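Local coordinates for putative capsular polysaccharide biosynthesis protein (PDB 6EWJ) that probably acts as a pyridoxal phosphate-dependent sugar aminotransferase in the teichoic acid biosynthesis of the pneumococcus, at residues 85-98 against 350-363. Residues are numbered along the deposited sequence; the frame is centred on the assembly and turned at random.
Sequences VPAMTYTASCSVIT and HYKPLPLLTAYKNL
A87 O accepts a hydrogen bond from L354 N at 2.9 Å, nearly straight at 162°, and so pins the loop after strand 82-86 to 350-363, an instance of a remote segment fastened at the C-terminal end of a strand. The chain of M88 folds back at both chi2 (56°) and chi3, which lays SD at the edge of the Y351 ring, near its plane, and brings CE to within 4.0 Å of P353 CG. T89 O and K352 O share a bridging water, while T89 C and Y90 N lie over one face of the Y351 ring; the CB of H350 backs the other. Y351 binds pyridoxal phosphate in another structure of this protein; its ring is held this way although no cofactor is bound here. L354 spreads its two methyls, CD2 3.8 Å from T91 CA and CD1 3.7 Å from C94 CB. T91 swings OG1 away from its own N (chi1 -178°), toward Y360; OG1 hydrogen-bonds Y360 OH at 2.7 Å, lying at that ring's edge. C94 SG approaches the same ring obliquely, 3.6 Å from Y360 CE1, and T98 CG2 touches L363 CD1. Strand 103-107 flanks C94 and L354, helix 371-378 packs on M88 and P353, and the second subunit adds I257 against T91 and P260 against T98.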
loop_
_atom_site.group_PDB
_atom_site.type_symbol
_atom_site.label_atom_id
_atom_site.label_comp_id
_atom_site.label_asym_id
_atom_site.label_seq_id
_atom_site.Cartn_x
_atom_site.Cartn_y
_atom_site.Cartn_z
ATOM N N VAL A 85 0.465 23.150 5.247
ATOM C CA VAL A 85 1.590 22.660 4.485
ATOM C C VAL A 85 2.256 23.829 3.745
ATOM O O VAL A 85 1.587 24.797 3.413
ATOM C CB VAL A 85 1.206 21.632 3.423
ATOM C CG1 VAL A 85 0.653 20.406 4.090
ATOM C CG2 VAL A 85 0.171 22.165 2.413
ATOM N N PRO A 86 3.558 23.708 3.436
ATOM C CA PRO A 86 4.138 24.721 2.565
ATOM C C PRO A 86 3.595 24.686 1.160
ATOM O O PRO A 86 3.194 23.617 0.675
ATOM C CB PRO A 86 5.629 24.383 2.572
ATOM C CG PRO A 86 5.862 23.437 3.725
ATOM C CD PRO A 86 4.549 22.719 3.879
ATOM N N ALA A 87 3.573 25.867 0.520
ATOM C CA ALA A 87 3.203 25.992 -0.888
ATOM C C ALA A 87 4.273 25.368 -1.787
ATOM O O ALA A 87 3.954 24.886 -2.894
ATOM C CB ALA A 87 2.951 27.440 -1.235
ATOM N N MET A 88 5.506 25.261 -1.261
ATOM C CA MET A 88 6.648 24.698 -1.947
ATOM C C MET A 88 6.947 23.347 -1.325
ATOM O O MET A 88 7.690 23.221 -0.346
ATOM C CB MET A 88 7.857 25.645 -1.832
ATOM C CG MET A 88 9.229 25.052 -2.238
ATOM S SD MET A 88 9.192 24.403 -3.910
ATOM C CE MET A 88 8.715 25.892 -4.756
ATOM N N THR A 89 6.324 22.304 -1.887
ATOM C CA THR A 89 6.629 20.926 -1.502
ATOM C C THR A 89 6.132 19.951 -2.577
ATOM O O THR A 89 5.538 20.356 -3.569
ATOM C CB THR A 89 6.016 20.552 -0.148
ATOM O OG1 THR A 89 6.493 19.256 0.252
ATOM C CG2 THR A 89 4.513 20.546 -0.189
ATOM N N TYR A 90 6.444 18.665 -2.374
ATOM C CA TYR A 90 5.980 17.623 -3.237
ATOM C C TYR A 90 4.482 17.352 -3.012
ATOM O O TYR A 90 3.994 17.482 -1.881
ATOM C CB TYR A 90 6.779 16.344 -2.961
ATOM C CG TYR A 90 6.454 15.200 -3.926
ATOM C CD1 TYR A 90 6.587 15.348 -5.311
ATOM C CD2 TYR A 90 6.114 13.938 -3.439
ATOM C CE1 TYR A 90 6.307 14.290 -6.194
ATOM C CE2 TYR A 90 5.823 12.885 -4.320
ATOM C CZ TYR A 90 5.917 13.068 -5.686
ATOM O OH TYR A 90 5.661 11.971 -6.521
ATOM N N THR A 91 3.757 16.945 -4.061
ATOM C CA THR A 91 2.325 16.719 -3.916
ATOM C C THR A 91 1.928 15.788 -2.733
ATOM O O THR A 91 0.896 16.019 -2.093
ATOM C CB THR A 91 1.665 16.172 -5.207
ATOM O OG1 THR A 91 0.264 16.040 -4.985
ATOM C CG2 THR A 91 2.253 14.841 -5.659
ATOM N N ALA A 92 2.714 14.727 -2.508
ATOM C CA ALA A 92 2.431 13.754 -1.467
ATOM C C ALA A 92 2.318 14.336 -0.027
ATOM O O ALA A 92 1.562 13.774 0.782
ATOM C CB ALA A 92 3.441 12.664 -1.514
ATOM N N SER A 93 2.991 15.462 0.255
ATOM C CA SER A 93 2.836 16.136 1.559
ATOM C C SER A 93 1.390 16.617 1.760
ATOM O O SER A 93 0.955 16.748 2.895
ATOM C CB SER A 93 3.813 17.333 1.741
ATOM O OG SER A 93 5.109 17.106 1.178
ATOM N N CYS A 94 0.705 16.934 0.676
ATOM C CA CYS A 94 -0.599 17.553 0.686
ATOM C C CYS A 94 -1.754 16.627 0.365
ATOM O O CYS A 94 -2.850 16.759 0.941
ATOM C CB CYS A 94 -0.581 18.721 -0.294
ATOM S SG CYS A 94 -1.991 19.859 -0.078
ATOM N N SER A 95 -1.536 15.721 -0.584
ATOM C CA SER A 95 -2.579 14.810 -1.026
ATOM C C SER A 95 -3.169 13.989 0.112
ATOM O O SER A 95 -4.369 13.745 0.142
ATOM C CB SER A 95 -2.043 13.840 -2.073
ATOM O OG SER A 95 -1.009 13.048 -1.557
ATOM N N VAL A 96 -2.348 13.628 1.074
ATOM C CA VAL A 96 -2.847 12.847 2.220
ATOM C C VAL A 96 -3.865 13.603 3.069
ATOM O O VAL A 96 -4.694 12.992 3.724
ATOM C CB VAL A 96 -1.682 12.316 3.115
ATOM C CG1 VAL A 96 -0.717 11.413 2.319
ATOM C CG2 VAL A 96 -0.940 13.420 3.791
ATOM N N ILE A 97 -3.772 14.937 3.073
ATOM C CA ILE A 97 -4.717 15.784 3.782
ATOM C C ILE A 97 -6.076 15.593 3.161
ATOM O O ILE A 97 -7.093 15.394 3.867
ATOM C CB ILE A 97 -4.323 17.258 3.714
ATOM C CG1 ILE A 97 -2.914 17.467 4.322
ATOM C CG2 ILE A 97 -5.358 18.108 4.439
ATOM C CD1 ILE A 97 -2.279 18.784 3.980
ATOM N N THR A 98 -6.107 15.577 1.830
ATOM C CA THR A 98 -7.389 15.409 1.132
ATOM C C THR A 98 -7.880 13.975 1.321
ATOM O O THR A 98 -9.100 13.745 1.398
ATOM C CB THR A 98 -7.324 15.790 -0.356
ATOM O OG1 THR A 98 -6.491 14.873 -1.060
ATOM C CG2 THR A 98 -6.767 17.211 -0.532
ATOM N N HIS A 350 12.804 20.835 -8.159
ATOM C CA HIS A 350 12.113 20.615 -6.895
ATOM C C HIS A 350 11.784 21.986 -6.307
ATOM O O HIS A 350 12.690 22.646 -5.739
ATOM C CB HIS A 350 12.993 19.867 -5.912
ATOM C CG HIS A 350 13.418 18.512 -6.374
ATOM N ND1 HIS A 350 14.465 18.334 -7.241
ATOM C CD2 HIS A 350 12.912 17.287 -6.133
ATOM C CE1 HIS A 350 14.619 17.049 -7.486
ATOM N NE2 HIS A 350 13.665 16.391 -6.852
ATOM N N TYR A 351 10.554 22.469 -6.433
ATOM C CA TYR A 351 9.408 21.834 -7.118
ATOM C C TYR A 351 8.546 22.920 -7.692
ATOM O O TYR A 351 8.675 24.076 -7.346
ATOM C CB TYR A 351 8.493 21.129 -6.148
ATOM C CG TYR A 351 9.031 19.947 -5.391
ATOM C CD1 TYR A 351 8.982 18.683 -5.936
ATOM C CD2 TYR A 351 9.568 20.094 -4.093
ATOM C CE1 TYR A 351 9.452 17.568 -5.224
ATOM C CE2 TYR A 351 10.034 18.970 -3.385
ATOM C CZ TYR A 351 9.960 17.704 -3.973
ATOM O OH TYR A 351 10.420 16.539 -3.278
ATOM N N LYS A 352 7.654 22.533 -8.608
ATOM C CA LYS A 352 6.522 23.350 -8.936
ATOM C C LYS A 352 5.771 23.576 -7.651
ATOM O O LYS A 352 5.524 22.629 -6.945
ATOM C CB LYS A 352 5.573 22.601 -9.870
ATOM C CG LYS A 352 6.060 22.500 -11.266
ATOM C CD LYS A 352 4.896 22.090 -12.179
ATOM C CE LYS A 352 5.310 22.188 -13.606
ATOM N NZ LYS A 352 4.253 21.621 -14.511
ATOM N N PRO A 353 5.384 24.830 -7.334
ATOM C CA PRO A 353 4.601 25.033 -6.142
ATOM C C PRO A 353 3.250 24.336 -6.370
ATOM O O PRO A 353 2.782 24.258 -7.510
ATOM C CB PRO A 353 4.392 26.550 -6.106
ATOM C CG PRO A 353 5.533 27.089 -6.876
ATOM C CD PRO A 353 5.773 26.099 -7.959
ATOM N N LEU A 354 2.650 23.857 -5.294
ATOM C CA LEU A 354 1.393 23.096 -5.381
ATOM C C LEU A 354 0.304 23.814 -6.198
ATOM O O LEU A 354 -0.316 23.170 -6.995
ATOM C CB LEU A 354 0.892 22.745 -3.999
ATOM C CG LEU A 354 1.881 21.843 -3.214
ATOM C CD1 LEU A 354 1.221 21.477 -1.903
ATOM C CD2 LEU A 354 2.286 20.547 -3.913
ATOM N N PRO A 355 0.158 25.163 -6.041
ATOM C CA PRO A 355 -0.856 25.895 -6.786
ATOM C C PRO A 355 -0.671 25.890 -8.281
ATOM O O PRO A 355 -1.613 26.205 -8.949
ATOM C CB PRO A 355 -0.749 27.312 -6.232
ATOM C CG PRO A 355 -0.202 27.130 -4.863
ATOM C CD PRO A 355 0.774 26.030 -5.012
ATOM N N LEU A 356 0.501 25.461 -8.793
ATOM C CA LEU A 356 0.659 25.297 -10.251
ATOM C C LEU A 356 0.005 24.032 -10.786
ATOM O O LEU A 356 -0.271 23.972 -11.964
ATOM C CB LEU A 356 2.122 25.314 -10.696
ATOM C CG LEU A 356 2.901 26.660 -10.720
ATOM C CD1 LEU A 356 4.258 26.476 -11.397
ATOM C CD2 LEU A 356 2.130 27.735 -11.430
ATOM N N LEU A 357 -0.242 23.060 -9.909
ATOM C CA LEU A 357 -0.708 21.722 -10.283
ATOM C C LEU A 357 -2.235 21.743 -10.404
ATOM O O LEU A 357 -2.932 22.316 -9.560
ATOM C CB LEU A 357 -0.251 20.701 -9.267
ATOM C CG LEU A 357 1.255 20.647 -8.933
ATOM C CD1 LEU A 357 1.484 19.767 -7.711
ATOM C CD2 LEU A 357 2.135 20.237 -10.121
ATOM N N THR A 358 -2.734 21.154 -11.475
ATOM C CA THR A 358 -4.173 21.055 -11.703
ATOM C C THR A 358 -5.013 20.623 -10.509
ATOM O O THR A 358 -6.017 21.249 -10.217
ATOM C CB THR A 358 -4.421 20.125 -12.923
ATOM O OG1 THR A 358 -3.791 20.716 -14.078
ATOM C CG2 THR A 358 -5.916 19.820 -13.185
ATOM N N ALA A 359 -4.581 19.595 -9.795
ATOM C CA ALA A 359 -5.329 19.105 -8.654
ATOM C C ALA A 359 -5.611 20.168 -7.605
ATOM O O ALA A 359 -6.703 20.205 -7.036
ATOM C CB ALA A 359 -4.578 17.934 -8.021
ATOM N N TYR A 360 -4.613 21.032 -7.344
ATOM C CA TYR A 360 -4.729 22.031 -6.284
ATOM C C TYR A 360 -5.347 23.325 -6.797
ATOM O O TYR A 360 -6.131 23.985 -6.093
ATOM C CB TYR A 360 -3.363 22.239 -5.606
ATOM C CG TYR A 360 -2.880 20.924 -5.017
ATOM C CD1 TYR A 360 -3.554 20.347 -3.989
ATOM C CD2 TYR A 360 -1.815 20.215 -5.588
ATOM C CE1 TYR A 360 -3.149 19.115 -3.451
ATOM C CE2 TYR A 360 -1.394 18.973 -5.068
ATOM C CZ TYR A 360 -2.054 18.431 -3.998
ATOM O OH TYR A 360 -1.697 17.199 -3.469
ATOM N N LYS A 361 -5.040 23.667 -8.034
ATOM C CA LYS A 361 -5.823 24.677 -8.778
ATOM C C LYS A 361 -7.304 24.380 -8.648
ATOM O O LYS A 361 -8.136 25.294 -8.424
ATOM C CB LYS A 361 -5.455 24.590 -10.268
ATOM C CG LYS A 361 -4.295 25.450 -10.726
ATOM C CD LYS A 361 -4.020 25.229 -12.240
ATOM C CE LYS A 361 -3.761 26.476 -13.030
ATOM N NZ LYS A 361 -2.876 26.214 -14.217
ATOM N N ASN A 362 -7.652 23.107 -8.880
ATOM C CA ASN A 362 -9.049 22.669 -8.848
ATOM C C ASN A 362 -9.687 22.767 -7.480
ATOM O O ASN A 362 -10.889 22.801 -7.367
ATOM C CB ASN A 362 -9.167 21.245 -9.406
ATOM C CG ASN A 362 -9.124 21.207 -10.949
ATOM O OD1 ASN A 362 -9.068 22.236 -11.590
ATOM N ND2 ASN A 362 -9.075 20.003 -11.516
ATOM N N LEU A 363 -8.872 22.808 -6.438
ATOM C CA LEU A 363 -9.350 23.060 -5.065
ATOM C C LEU A 363 -9.298 24.531 -4.631
ATOM O O LEU A 363 -9.442 24.835 -3.466
ATOM C CB LEU A 363 -8.552 22.174 -4.107
ATOM C CG LEU A 363 -8.730 20.675 -4.327
ATOM C CD1 LEU A 363 -7.721 19.908 -3.458
ATOM C CD2 LEU A 363 -10.151 20.178 -4.059
HETATM O O HOH W 1 4.946 20.004 -6.086
#